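PDB 4Q0S: L-Ribose isomerase from Acinetobacter, which isomerises the rare sugar L-ribose, probably to L-ribulose, using a cupin barrel that here holds a cobalt(II) ion and ribitol. Local coordinates for residues A[70-75]-A[166-171]; A[104-109]-A[213-218]; A[126-131]-A[209-214]. All coordinates share one frame; numbering follows the deposited sequence.

Contact 1. Residues A[70-75]-A[166-171]; sequences PYEAMI and ALPKGR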
ATOM      1  N   PRO A  70     -10.197  15.627  23.105  1.00 31.12           N
ATOM      2  CA  PRO A  70      -9.577  14.587  23.929  1.00 30.82           C
ATOM      3  C   PRO A  70     -10.555  13.650  24.638  1.00 31.58           C
ATOM      4  O   PRO A  70     -11.198  14.023  25.626  1.00 31.39           O
ATOM      5  CB  PRO A  70      -8.728  15.388  24.912  1.00 32.93           C
ATOM      6  CG  PRO A  70      -9.541  16.639  25.107  1.00 32.03           C
ATOM      7  CD  PRO A  70      -9.975  16.965  23.689  1.00 32.04           C
ATOM      8  N   TYR A  71     -10.669  12.432  24.116  1.00 29.08           N
ATOM      9  CA  TYR A  71     -11.528  11.414  24.702  1.00 28.31           C
ATOM     10  C   TYR A  71     -10.779  10.090  24.648  1.00 28.49           C
ATOM     11  O   TYR A  71      -9.819   9.947  23.887  1.00 26.31           O
ATOM     12  CB  TYR A  71     -12.853  11.320  23.942  1.00 30.01           C
ATOM     13  CG  TYR A  71     -13.822  12.431  24.290  1.00 29.70           C
ATOM     14  CD1 TYR A  71     -14.577  12.378  25.465  1.00 30.65           C
ATOM     15  CD2 TYR A  71     -13.952  13.553  23.473  1.00 31.02           C
ATOM     16  CE1 TYR A  71     -15.438  13.418  25.820  1.00 30.28           C
ATOM     17  CE2 TYR A  71     -14.809  14.601  23.818  1.00 31.50           C
ATOM     18  CZ  TYR A  71     -15.548  14.525  24.994  1.00 32.11           C
ATOM     19  OH  TYR A  71     -16.385  15.561  25.351  1.00 31.09           O
ATOM     20  N   GLU A  72     -11.202   9.133  25.469  1.00 27.12           N
ATOM     21  CA  GLU A  72     -10.551   7.835  25.503  1.00 27.74           C
ATOM     22  C   GLU A  72     -11.449   6.807  24.824  1.00 28.04           C
ATOM     23  O   GLU A  72     -12.429   6.315  25.398  1.00 24.70           O
ATOM     24  CB  GLU A  72     -10.224   7.456  26.959  1.00 26.66           C
ATOM     25  CG  GLU A  72      -9.445   8.584  27.652  1.00 26.68           C
ATOM     26  CD  GLU A  72      -8.989   8.275  29.072  1.00 26.71           C
ATOM     27  OE1 GLU A  72      -9.619   7.441  29.755  1.00 25.79           O
ATOM     28  OE2 GLU A  72      -7.995   8.893  29.505  1.00 26.67           O
ATOM     29  N   ALA A  73     -11.098   6.512  23.575  1.00 25.71           N
ATOM     30  CA  ALA A  73     -11.836   5.578  22.740  1.00 26.75           C
ATOM     31  C   ALA A  73     -10.936   5.176  21.574  1.00 26.96           C
ATOM     32  O   ALA A  73     -10.087   5.957  21.128  1.00 27.16           O
ATOM     33  CB  ALA A  73     -13.105   6.234  22.223  1.00 23.20           C
ATOM     34  N   MET A  74     -11.131   3.963  21.071  1.00 26.74           N
ATOM     35  CA  MET A  74     -10.307   3.472  19.979  1.00 26.71           C
ATOM     36  C   MET A  74     -10.940   2.247  19.362  1.00 25.38           C
ATOM     37  O   MET A  74     -11.922   1.708  19.876  1.00 24.78           O
ATOM     38  CB  MET A  74      -8.933   3.073  20.508  1.00 25.27           C
ATOM     39  CG  MET A  74      -8.996   1.789  21.331  1.00 27.74           C
ATOM     40  SD  MET A  74      -7.504   1.440  22.256  1.00 31.80           S
ATOM     41  CE  MET A  74      -6.366   1.131  20.889  1.00 27.54           C
ATOM     42  N   ILE A  75     -10.340   1.797  18.268  1.00 24.24           N
ATOM     43  CA  ILE A  75     -10.812   0.612  17.576  1.00 24.34           C
ATOM     44  C   ILE A  75      -9.684  -0.400  17.548  1.00 24.03           C
ATOM     45  O   ILE A  75      -8.525  -0.033  17.366  1.00 24.68           O
ATOM     46  CB  ILE A  75     -11.215   0.930  16.116  1.00 24.81           C
ATOM     47  CG1 ILE A  75     -12.458   1.815  16.106  1.00 24.63           C
ATOM     48  CG2 ILE A  75     -11.448  -0.370  15.343  1.00 24.35           C
ATOM     49  CD1 ILE A  75     -12.953   2.137  14.729  1.00 25.06           C
ATOM     50  N   ALA A 166      -3.571  18.041  25.396  1.00 33.98           N
ATOM     51  CA  ALA A 166      -4.918  18.083  25.955  1.00 33.84           C
ATOM     52  C   ALA A 166      -5.352  16.689  26.386  1.00 33.52           C
ATOM     53  O   ALA A 166      -5.408  15.767  25.573  1.00 35.25           O
ATOM     54  CB  ALA A 166      -5.902  18.642  24.927  1.00 31.90           C
ATOM     55  N   LEU A 167      -5.656  16.542  27.669  1.00 33.72           N
ATOM     56  CA  LEU A 167      -6.084  15.268  28.222  1.00 31.99           C
ATOM     57  C   LEU A 167      -7.600  15.266  28.418  1.00 33.09           C
ATOM     58  O   LEU A 167      -8.223  16.322  28.525  1.00 33.35           O
ATOM     59  CB  LEU A 167      -5.379  15.024  29.560  1.00 32.23           C
ATOM     60  CG  LEU A 167      -3.854  14.894  29.517  1.00 31.95           C
ATOM     61  CD1 LEU A 167      -3.303  14.751  30.933  1.00 29.04           C
ATOM     62  CD2 LEU A 167      -3.471  13.683  28.676  1.00 29.00           C
ATOM     63  N   PRO A 168      -8.214  14.076  28.461  1.00 33.42           N
ATOM     64  CA  PRO A 168      -9.668  14.002  28.645  1.00 33.49           C
ATOM     65  C   PRO A 168     -10.103  14.644  29.966  1.00 35.45           C
ATOM     66  O   PRO A 168      -9.432  14.498  30.993  1.00 32.18           O
ATOM     67  CB  PRO A 168      -9.948  12.497  28.618  1.00 33.27           C
ATOM     68  CG  PRO A 168      -8.811  11.943  27.790  1.00 31.61           C
ATOM     69  CD  PRO A 168      -7.632  12.734  28.286  1.00 31.89           C
ATOM     70  N   LYS A 169     -11.230  15.350  29.931  1.00 36.35           N
ATOM     71  CA  LYS A 169     -11.754  16.001  31.125  1.00 38.13           C
ATOM     72  C   LYS A 169     -12.108  14.953  32.167  1.00 36.62           C
ATOM     73  O   LYS A 169     -12.853  14.013  31.886  1.00 35.94           O
ATOM     74  CB  LYS A 169     -13.003  16.821  30.789  1.00 41.39           C
ATOM     75  CG  LYS A 169     -12.785  17.920  29.764  1.00 45.72           C
ATOM     76  CD  LYS A 169     -11.772  18.947  30.245  1.00 50.52           C
ATOM     77  CE  LYS A 169     -11.680  20.112  29.274  1.00 52.08           C
ATOM     78  NZ  LYS A 169     -11.440  19.637  27.879  1.00 54.29           N
ATOM     79  N   GLY A 170     -11.575  15.119  33.370  1.00 36.70           N
ATOM     80  CA  GLY A 170     -11.855  14.175  34.436  1.00 35.57           C
ATOM     81  C   GLY A 170     -10.978  12.939  34.401  1.00 36.68           C
ATOM     82  O   GLY A 170     -11.194  12.002  35.167  1.00 37.90           O
ATOM     83  N   ARG A 171      -9.988  12.930  33.513  1.00 35.95           N
ATOM     84  CA  ARG A 171      -9.077  11.792  33.387  1.00 37.02           C
ATOM     85  C   ARG A 171      -7.627  12.270  33.471  1.00 37.25           C
ATOM     86  O   ARG A 171      -6.698  11.464  33.436  1.00 37.75           O
ATOM     87  CB  ARG A 171      -9.285  11.090  32.033  1.00 37.16           C
ATOM     88  CG  ARG A 171     -10.685  10.541  31.785  1.00 36.41           C
ATOM     89  CD  ARG A 171     -10.967   9.320  32.641  1.00 35.35           C
ATOM     90  NE  ARG A 171     -12.327   8.826  32.455  1.00 37.90           N
ATOM     91  CZ  ARG A 171     -12.680   7.877  31.594  1.00 40.12           C
ATOM     92  NH1 ARG A 171     -11.772   7.298  30.824  1.00 40.64           N
ATOM     93  NH2 ARG A 171     -13.947   7.497  31.508  1.00 39.48           N
TER
HETATM   94  O   HOH W   1     -12.819  15.281  27.427  1.00 34.93           O
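P70, in the loop before strand 73-82, and P168, in an irregular loop, bring their backbones together, with CA atoms 4.8 Å apart and no direct backbone hydrogen bond between the segments. A water joins the backbones instead: it donates to P70 O and accepts from K169 N at 3.0 Å. Beside it, P168 CA offers a CA-H...O contact to P70 O at 3.4 Å. The P70 ring lies against the backbone leading into P168, its CB 3.4 Å from A166 O and its CG 3.7 Å from L167 O. Two residues on, E72 crosses P168 at about a right angle, and its CG packs on P168 CG at 3.4 Å. The E72 chain runs extended beyond CG (chi2 -176°), which carries the carboxylate past the proline to R171. The bend of R171 at chi2 (-72°) turns the chain and lets NH1 meet E72 OE1 with the guanidinium edge. The two flat groups are turned 69° apart. This salt bridge is modelled very short, and its exact length is doubtful. E72 OE2 comes close to R171 CB and is hydrogen-bonded to Y175 OH. R171 NH2 reaches D56 in a salt bridge and F53 O in a hydrogen bond. Both buried groups thus have further polar partners. Together they tie the lead-in to strand 73-82 to the loop before strand 180-185, and their opposite charges should stabilise each other.

Contact 2. Residues A[104-109]-A[213-218]; sequences KLMIVH and VREVST. With RB0 (D-ribitol), chain C.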
ATOM      1  N   LYS A 104      -2.886  -7.360  16.395  1.00 23.40           N
ATOM      2  CA  LYS A 104      -4.072  -6.547  16.188  1.00 23.21           C
ATOM      3  C   LYS A 104      -3.711  -5.223  15.536  1.00 23.49           C
ATOM      4  O   LYS A 104      -2.556  -4.801  15.554  1.00 25.24           O
ATOM      5  CB  LYS A 104      -4.779  -6.265  17.514  1.00 25.93           C
ATOM      6  CG  LYS A 104      -4.058  -5.250  18.395  1.00 28.23           C
ATOM      7  CD  LYS A 104      -3.699  -5.838  19.760  1.00 31.01           C
ATOM      8  CE  LYS A 104      -2.689  -6.971  19.638  1.00 32.56           C
ATOM      9  NZ  LYS A 104      -2.205  -7.462  20.974  1.00 36.67           N
ATOM     10  N   LEU A 105      -4.715  -4.584  14.950  1.00 21.27           N
ATOM     11  CA  LEU A 105      -4.551  -3.292  14.314  1.00 22.02           C
ATOM     12  C   LEU A 105      -5.349  -2.343  15.197  1.00 22.52           C
ATOM     13  O   LEU A 105      -6.492  -2.630  15.537  1.00 22.62           O
ATOM     14  CB  LEU A 105      -5.148  -3.301  12.908  1.00 21.74           C
ATOM     15  CG  LEU A 105      -4.844  -2.037  12.105  1.00 21.98           C
ATOM     16  CD1 LEU A 105      -3.342  -1.970  11.847  1.00 20.63           C
ATOM     17  CD2 LEU A 105      -5.610  -2.054  10.780  1.00 21.96           C
ATOM     18  N   MET A 106      -4.742  -1.230  15.585  1.00 21.88           N
ATOM     19  CA  MET A 106      -5.427  -0.271  16.431  1.00 23.69           C
ATOM     20  C   MET A 106      -5.577   1.050  15.698  1.00 21.59           C
ATOM     21  O   MET A 106      -4.636   1.545  15.078  1.00 23.11           O
ATOM     22  CB  MET A 106      -4.655  -0.075  17.739  1.00 24.63           C
ATOM     23  CG  MET A 106      -4.395  -1.389  18.466  1.00 26.08           C
ATOM     24  SD  MET A 106      -3.646  -1.209  20.091  1.00 29.27           S
ATOM     25  CE  MET A 106      -2.030  -0.653  19.668  1.00 25.18           C
ATOM     26  N   ILE A 107      -6.776   1.608  15.759  1.00 22.65           N
ATOM     27  CA  ILE A 107      -7.041   2.867  15.095  1.00 23.29           C
ATOM     28  C   ILE A 107      -7.527   3.907  16.093  1.00 22.40           C
ATOM     29  O   ILE A 107      -8.558   3.740  16.745  1.00 22.88           O
ATOM     30  CB  ILE A 107      -8.071   2.679  13.963  1.00 25.46           C
ATOM     31  CG1 ILE A 107      -7.558   1.608  12.995  1.00 25.67           C
ATOM     32  CG2 ILE A 107      -8.299   4.006  13.238  1.00 24.69           C
ATOM     33  CD1 ILE A 107      -8.453   1.371  11.805  1.00 34.74           C
ATOM     34  N   VAL A 108      -6.759   4.984  16.194  1.00 22.31           N
ATOM     35  CA  VAL A 108      -7.046   6.073  17.101  1.00 22.50           C
ATOM     36  C   VAL A 108      -7.189   7.368  16.311  1.00 22.80           C
ATOM     37  O   VAL A 108      -6.286   7.771  15.576  1.00 21.63           O
ATOM     38  CB  VAL A 108      -5.907   6.220  18.129  1.00 23.17           C
ATOM     39  CG1 VAL A 108      -6.192   7.374  19.060  1.00 23.44           C
ATOM     40  CG2 VAL A 108      -5.752   4.917  18.906  1.00 23.02           C
ATOM     41  N   HIS A 109      -8.338   8.016  16.462  1.00 22.37           N
ATOM     42  CA  HIS A 109      -8.581   9.253  15.753  1.00 22.02           C
ATOM     43  C   HIS A 109      -7.903  10.433  16.433  1.00 23.51           C
ATOM     44  O   HIS A 109      -7.511  10.350  17.600  1.00 24.87           O
ATOM     45  CB  HIS A 109     -10.086   9.466  15.577  1.00 22.05           C
ATOM     46  CG  HIS A 109     -10.667   8.648  14.461  1.00 22.73           C
ATOM     47  ND1 HIS A 109     -10.750   7.273  14.514  1.00 22.58           N
ATOM     48  CD2 HIS A 109     -11.125   9.006  13.238  1.00 20.87           C
ATOM     49  CE1 HIS A 109     -11.235   6.820  13.372  1.00 20.05           C
ATOM     50  NE2 HIS A 109     -11.469   7.851  12.579  1.00 20.57           N
ATOM     51  N   VAL A 213      -1.963   1.644  14.110  1.00 23.61           N
ATOM     52  CA  VAL A 213      -0.807   0.946  14.658  1.00 23.41           C
ATOM     53  C   VAL A 213      -0.997  -0.557  14.712  1.00 23.39           C
ATOM     54  O   VAL A 213      -2.055  -1.056  15.091  1.00 23.91           O
ATOM     55  CB  VAL A 213      -0.498   1.425  16.101  1.00 27.09           C
ATOM     56  CG1 VAL A 213       0.784   0.751  16.629  1.00 24.88           C
ATOM     57  CG2 VAL A 213      -0.348   2.935  16.126  1.00 29.90           C
ATOM     58  N   ARG A 214       0.045  -1.279  14.339  1.00 23.17           N
ATOM     59  CA  ARG A 214       0.006  -2.724  14.386  1.00 24.37           C
ATOM     60  C   ARG A 214       0.651  -3.143  15.714  1.00 25.18           C
ATOM     61  O   ARG A 214       1.798  -2.792  15.996  1.00 24.51           O
ATOM     62  CB  ARG A 214       0.789  -3.290  13.197  1.00 27.74           C
ATOM     63  CG  ARG A 214       0.806  -4.803  13.108  1.00 35.21           C
ATOM     64  CD  ARG A 214       1.684  -5.252  11.944  1.00 35.39           C
ATOM     65  NE  ARG A 214       1.046  -5.080  10.636  1.00 36.55           N
ATOM     66  CZ  ARG A 214       0.492  -6.078   9.948  1.00 30.61           C
ATOM     67  NH1 ARG A 214      -0.066  -5.846   8.767  1.00 29.27           N
ATOM     68  NH2 ARG A 214       0.502  -7.309  10.446  1.00 28.82           N
ATOM     69  N   GLU A 215      -0.094  -3.862  16.548  1.00 25.18           N
ATOM     70  CA  GLU A 215       0.463  -4.316  17.813  1.00 25.02           C
ATOM     71  C   GLU A 215       0.742  -5.808  17.780  1.00 24.74           C
ATOM     72  O   GLU A 215      -0.109  -6.600  17.380  1.00 24.20           O
ATOM     73  CB  GLU A 215      -0.478  -4.021  18.989  1.00 26.30           C
ATOM     74  CG  GLU A 215       0.073  -4.560  20.321  1.00 26.96           C
ATOM     75  CD  GLU A 215      -0.864  -4.346  21.488  1.00 29.34           C
ATOM     76  OE1 GLU A 215      -1.100  -3.176  21.841  1.00 32.54           O
ATOM     77  OE2 GLU A 215      -1.365  -5.348  22.053  1.00 30.94           O
ATOM     78  N   VAL A 216       1.951  -6.176  18.186  1.00 22.30           N
ATOM     79  CA  VAL A 216       2.358  -7.568  18.254  1.00 23.43           C
ATOM     80  C   VAL A 216       2.737  -7.762  19.717  1.00 22.86           C
ATOM     81  O   VAL A 216       3.709  -7.184  20.200  1.00 22.14           O
ATOM     82  CB  VAL A 216       3.571  -7.854  17.334  1.00 21.75           C
ATOM     83  CG1 VAL A 216       4.139  -9.222  17.630  1.00 21.79           C
ATOM     84  CG2 VAL A 216       3.134  -7.794  15.878  1.00 21.93           C
ATOM     85  N   SER A 217       1.953  -8.556  20.432  1.00 23.56           N
ATOM     86  CA  SER A 217       2.220  -8.756  21.847  1.00 25.73           C
ATOM     87  C   SER A 217       2.028 -10.201  22.251  1.00 26.06           C
ATOM     88  O   SER A 217       1.763 -11.068  21.411  1.00 25.93           O
ATOM     89  CB  SER A 217       1.266  -7.894  22.665  1.00 25.55           C
ATOM     90  OG  SER A 217      -0.042  -8.441  22.607  1.00 26.80           O
ATOM     91  N   THR A 218       2.176 -10.457  23.547  1.00 26.27           N
ATOM     92  CA  THR A 218       1.963 -11.789  24.078  1.00 27.71           C
ATOM     93  C   THR A 218       0.447 -11.897  24.233  1.00 28.59           C
ATOM     94  O   THR A 218      -0.267 -10.905  24.046  1.00 27.83           O
ATOM     95  CB  THR A 218       2.687 -11.990  25.445  1.00 26.73           C
ATOM     96  OG1 THR A 218       2.293 -10.968  26.362  1.00 27.95           O
ATOM     97  CG2 THR A 218       4.201 -11.927  25.262  1.00 24.79           C
TER
HETATM   98  C1  RB0 C 502      -6.084  -1.686  25.066  1.00 51.96           C
HETATM   99  O1  RB0 C 502      -7.421  -1.751  25.531  1.00 52.84           O
HETATM  100  C2  RB0 C 502      -5.690  -3.026  24.465  1.00 51.75           C
HETATM  101  O2  RB0 C 502      -5.515  -3.991  25.500  1.00 51.95           O
HETATM  102  C3  RB0 C 502      -4.406  -2.886  23.621  1.00 49.21           C
HETATM  103  O3  RB0 C 502      -4.179  -4.081  22.888  1.00 47.86           O
HETATM  104  C4  RB0 C 502      -3.165  -2.551  24.458  1.00 46.55           C
HETATM  105  O4  RB0 C 502      -3.381  -2.918  25.812  1.00 44.57           O
HETATM  106  C5  RB0 C 502      -2.853  -1.060  24.364  1.00 45.36           C
HETATM  107  O5  RB0 C 502      -1.609  -0.779  25.003  1.00 37.84           O
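E215 and K104 meet beside the bound ribitol, and M106 joins them on the same face of the sheet. Ribitol O3 donates to E215 OE2 at 3.2 Å. The aliphatic part of K104 also touches this hydroxyl, its CD 3.6 Å from ribitol O3. M106 packs beside both: SD is 4.0 Å from ribitol C3, and the CE methyl is 3.5 Å from E215 OE1. E215 extends straight from the backbone, with CG anti to the backbone N (chi1 177°), and this brings its carboxylate up to the ribitol. K104 NZ forms a salt bridge with E215 OE2 and a weak hydrogen bond to S217 OG, but the position of NZ is not secure. Behind the side chains, the antiparallel backbones set the register. K104 and E215 form one hydrogen-bonded pair, and M106 and V213 form the next, with M106 N to V213 O at 2.7 Å. L105 and R214 make the non-hydrogen-bonded pair between them, pointing to the other face. Strand 73-82 flanks strand 101-108, where M74 and I76 pack on M106. Strand 124-130 borders strand 211-217 on its other edge, placing Y126 against E215.

Contact 3. Residues A[126-131]-A[209-214]; sequences YEVVLG and VPLVVR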
ATOM      1  N   TYR A 126       5.043  -1.910  19.274  1.00 22.51           N
ATOM      2  CA  TYR A 126       4.274  -1.075  18.357  1.00 24.81           C
ATOM      3  C   TYR A 126       4.950  -0.818  17.025  1.00 23.85           C
ATOM      4  O   TYR A 126       6.160  -0.620  16.951  1.00 25.84           O
ATOM      5  CB  TYR A 126       3.968   0.292  18.983  1.00 24.83           C
ATOM      6  CG  TYR A 126       3.461   0.245  20.398  1.00 25.57           C
ATOM      7  CD1 TYR A 126       2.370  -0.547  20.740  1.00 24.98           C
ATOM      8  CD2 TYR A 126       4.071   1.005  21.399  1.00 25.60           C
ATOM      9  CE1 TYR A 126       1.892  -0.588  22.042  1.00 26.36           C
ATOM     10  CE2 TYR A 126       3.603   0.976  22.708  1.00 27.23           C
ATOM     11  CZ  TYR A 126       2.514   0.177  23.024  1.00 28.44           C
ATOM     12  OH  TYR A 126       2.058   0.122  24.320  1.00 25.89           O
ATOM     13  N   GLU A 127       4.136  -0.790  15.981  1.00 23.50           N
ATOM     14  CA  GLU A 127       4.592  -0.509  14.628  1.00 23.13           C
ATOM     15  C   GLU A 127       3.564   0.468  14.062  1.00 22.00           C
ATOM     16  O   GLU A 127       2.408   0.103  13.871  1.00 21.14           O
ATOM     17  CB  GLU A 127       4.602  -1.795  13.792  1.00 23.98           C
ATOM     18  CG  GLU A 127       5.027  -1.597  12.346  1.00 25.09           C
ATOM     19  CD  GLU A 127       4.652  -2.772  11.457  1.00 23.86           C
ATOM     20  OE1 GLU A 127       4.888  -3.931  11.858  1.00 24.69           O
ATOM     21  OE2 GLU A 127       4.129  -2.532  10.349  1.00 23.77           O
ATOM     22  N   VAL A 128       3.965   1.713  13.823  1.00 21.46           N
ATOM     23  CA  VAL A 128       3.028   2.685  13.277  1.00 20.91           C
ATOM     24  C   VAL A 128       2.891   2.442  11.775  1.00 21.13           C
ATOM     25  O   VAL A 128       3.887   2.343  11.061  1.00 21.08           O
ATOM     26  CB  VAL A 128       3.499   4.141  13.533  1.00 22.10           C
ATOM     27  CG1 VAL A 128       2.565   5.134  12.822  1.00 22.33           C
ATOM     28  CG2 VAL A 128       3.513   4.425  15.041  1.00 20.98           C
ATOM     29  N   VAL A 129       1.654   2.332  11.306  1.00 20.76           N
ATOM     30  CA  VAL A 129       1.399   2.089   9.892  1.00 20.66           C
ATOM     31  C   VAL A 129       1.016   3.382   9.193  1.00 21.61           C
ATOM     32  O   VAL A 129       1.443   3.641   8.062  1.00 22.60           O
ATOM     33  CB  VAL A 129       0.269   1.054   9.709  1.00 20.96           C
ATOM     34  CG1 VAL A 129       0.068   0.743   8.221  1.00 23.37           C
ATOM     35  CG2 VAL A 129       0.601  -0.213  10.488  1.00 21.90           C
ATOM     36  N   LEU A 130       0.216   4.196   9.876  1.00 20.57           N
ATOM     37  CA  LEU A 130      -0.234   5.470   9.334  1.00 21.74           C
ATOM     38  C   LEU A 130      -0.362   6.485  10.460  1.00 22.43           C
ATOM     39  O   LEU A 130      -0.779   6.142  11.570  1.00 23.22           O
ATOM     40  CB  LEU A 130      -1.589   5.297   8.640  1.00 22.38           C
ATOM     41  CG  LEU A 130      -2.072   6.501   7.835  1.00 23.33           C
ATOM     42  CD1 LEU A 130      -1.265   6.575   6.552  1.00 23.01           C
ATOM     43  CD2 LEU A 130      -3.557   6.378   7.523  1.00 21.35           C
ATOM     44  N   GLY A 131      -0.011   7.736  10.174  1.00 23.03           N
ATOM     45  CA  GLY A 131      -0.100   8.767  11.188  1.00 21.96           C
ATOM     46  C   GLY A 131       1.096   8.700  12.118  1.00 23.24           C
ATOM     47  O   GLY A 131       2.134   8.145  11.760  1.00 22.75           O
ATOM     48  N   VAL A 209      -4.905  12.243   9.406  1.00 25.82           N
ATOM     49  CA  VAL A 209      -5.314  10.849   9.286  1.00 23.57           C
ATOM     50  C   VAL A 209      -5.397  10.191  10.649  1.00 23.11           C
ATOM     51  O   VAL A 209      -4.786  10.652  11.609  1.00 24.59           O
ATOM     52  CB  VAL A 209      -4.329  10.015   8.411  1.00 23.59           C
ATOM     53  CG1 VAL A 209      -4.262  10.585   7.009  1.00 21.99           C
ATOM     54  CG2 VAL A 209      -2.946   9.977   9.051  1.00 20.68           C
ATOM     55  N   PRO A 210      -6.173   9.106  10.759  1.00 23.73           N
ATOM     56  CA  PRO A 210      -6.273   8.434  12.056  1.00 23.74           C
ATOM     57  C   PRO A 210      -4.934   7.744  12.301  1.00 24.25           C
ATOM     58  O   PRO A 210      -4.222   7.419  11.354  1.00 21.54           O
ATOM     59  CB  PRO A 210      -7.384   7.400  11.842  1.00 23.29           C
ATOM     60  CG  PRO A 210      -8.144   7.917  10.643  1.00 25.93           C
ATOM     61  CD  PRO A 210      -7.053   8.469   9.767  1.00 23.36           C
ATOM     62  N   LEU A 211      -4.579   7.549  13.565  1.00 23.18           N
ATOM     63  CA  LEU A 211      -3.357   6.840  13.876  1.00 23.21           C
ATOM     64  C   LEU A 211      -3.695   5.362  13.677  1.00 21.65           C
ATOM     65  O   LEU A 211      -4.703   4.875  14.194  1.00 20.96           O
ATOM     66  CB  LEU A 211      -2.952   7.074  15.335  1.00 23.69           C
ATOM     67  CG  LEU A 211      -1.988   6.023  15.902  1.00 25.16           C
ATOM     68  CD1 LEU A 211      -0.704   6.024  15.084  1.00 22.73           C
ATOM     69  CD2 LEU A 211      -1.692   6.322  17.384  1.00 24.18           C
ATOM     70  N   VAL A 212      -2.878   4.659  12.909  1.00 22.13           N
ATOM     71  CA  VAL A 212      -3.097   3.237  12.686  1.00 21.11           C
ATOM     72  C   VAL A 212      -1.825   2.546  13.143  1.00 23.33           C
ATOM     73  O   VAL A 212      -0.734   2.831  12.635  1.00 22.13           O
ATOM     74  CB  VAL A 212      -3.365   2.914  11.191  1.00 19.98           C
ATOM     75  CG1 VAL A 212      -3.679   1.416  11.024  1.00 20.39           C
ATOM     76  CG2 VAL A 212      -4.533   3.738  10.686  1.00 18.24           C
ATOM     77  N   VAL A 213      -1.963   1.644  14.110  1.00 23.61           N
ATOM     78  CA  VAL A 213      -0.807   0.946  14.658  1.00 23.41           C
ATOM     79  C   VAL A 213      -0.997  -0.557  14.712  1.00 23.39           C
ATOM     80  O   VAL A 213      -2.055  -1.056  15.091  1.00 23.91           O
ATOM     81  CB  VAL A 213      -0.498   1.425  16.101  1.00 27.09           C
ATOM     82  CG1 VAL A 213       0.784   0.751  16.629  1.00 24.88           C
ATOM     83  CG2 VAL A 213      -0.348   2.935  16.126  1.00 29.90           C
ATOM     84  N   ARG A 214       0.045  -1.279  14.339  1.00 23.17           N
ATOM     85  CA  ARG A 214       0.006  -2.724  14.386  1.00 24.37           C
ATOM     86  C   ARG A 214       0.651  -3.143  15.714  1.00 25.18           C
ATOM     87  O   ARG A 214       1.798  -2.792  15.996  1.00 24.51           O
ATOM     88  CB  ARG A 214       0.789  -3.290  13.197  1.00 27.74           C
ATOM     89  CG  ARG A 214       0.806  -4.803  13.108  1.00 35.21           C
ATOM     90  CD  ARG A 214       1.684  -5.252  11.944  1.00 35.39           C
ATOM     91  NE  ARG A 214       1.046  -5.080  10.636  1.00 36.55           N
ATOM     92  CZ  ARG A 214       0.492  -6.078   9.948  1.00 30.61           C
ATOM     93  NH1 ARG A 214      -0.066  -5.846   8.767  1.00 29.27           N
ATOM     94  NH2 ARG A 214       0.502  -7.309  10.446  1.00 28.82           N
TER
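L130 and V212 pair across two antiparallel strands, and the L130 side chain runs on to V209. Its CB rests on V212 CG2 at 3.9 Å. CG is anti to the backbone N (chi1 -171°), which sends it toward V209, in the loop just before strand 211-217, with CG 3.8 Å from V209 CG2. The CD2 methyl reaches V209 CB, also at 3.8 Å, and the two side chains cross at about a right angle. V128 and V213 point to the opposite face, their CG2 atoms 4.3 Å apart; V128 CG1 also meets L211 CD1, and Y126 CB meets V213 CG1. E127 lies alongside R214, pointing the same way, with carboxylate and guanidinium planes only 12° apart. Their charged atoms stay beyond salt-bridge range: E127 pairs with K190, and with R214 of the second subunit, whose E127 in turn takes this R214. Between the pairs V128-V213 and L130-V212 the register slips by one residue. V212 O accepts from both V129 N (2.8 Å) and L130 N (3.2 Å), the latter on a lone pair. Two residues facing one make this a classic beta bulge in the cupin barrel, just before strand 132-137.

From the N terminus, the chain first passes 70-75, then 104-109 and 126-131, before reaching 166-171. There contact 1 closes its loop. At 209-218 contacts 3 and 2 close in turn, sharing V213 and R214. Contact 3 therefore sits within the span of contact 2, both finishing on strand 211-217, while contact 1 crosses both. In space, strand 73-82 lies next to 101-108, followed by 211-217 and 124-130. Contacts 2 and 3 are the successive strand pairings on either edge of 211-217. I75 O and I107 N, in a probable hydrogen bond, join contact 1 to contact 2. Contact 1 joins the loop between strands 132-137 and 180-185 to the start of strand 73-82.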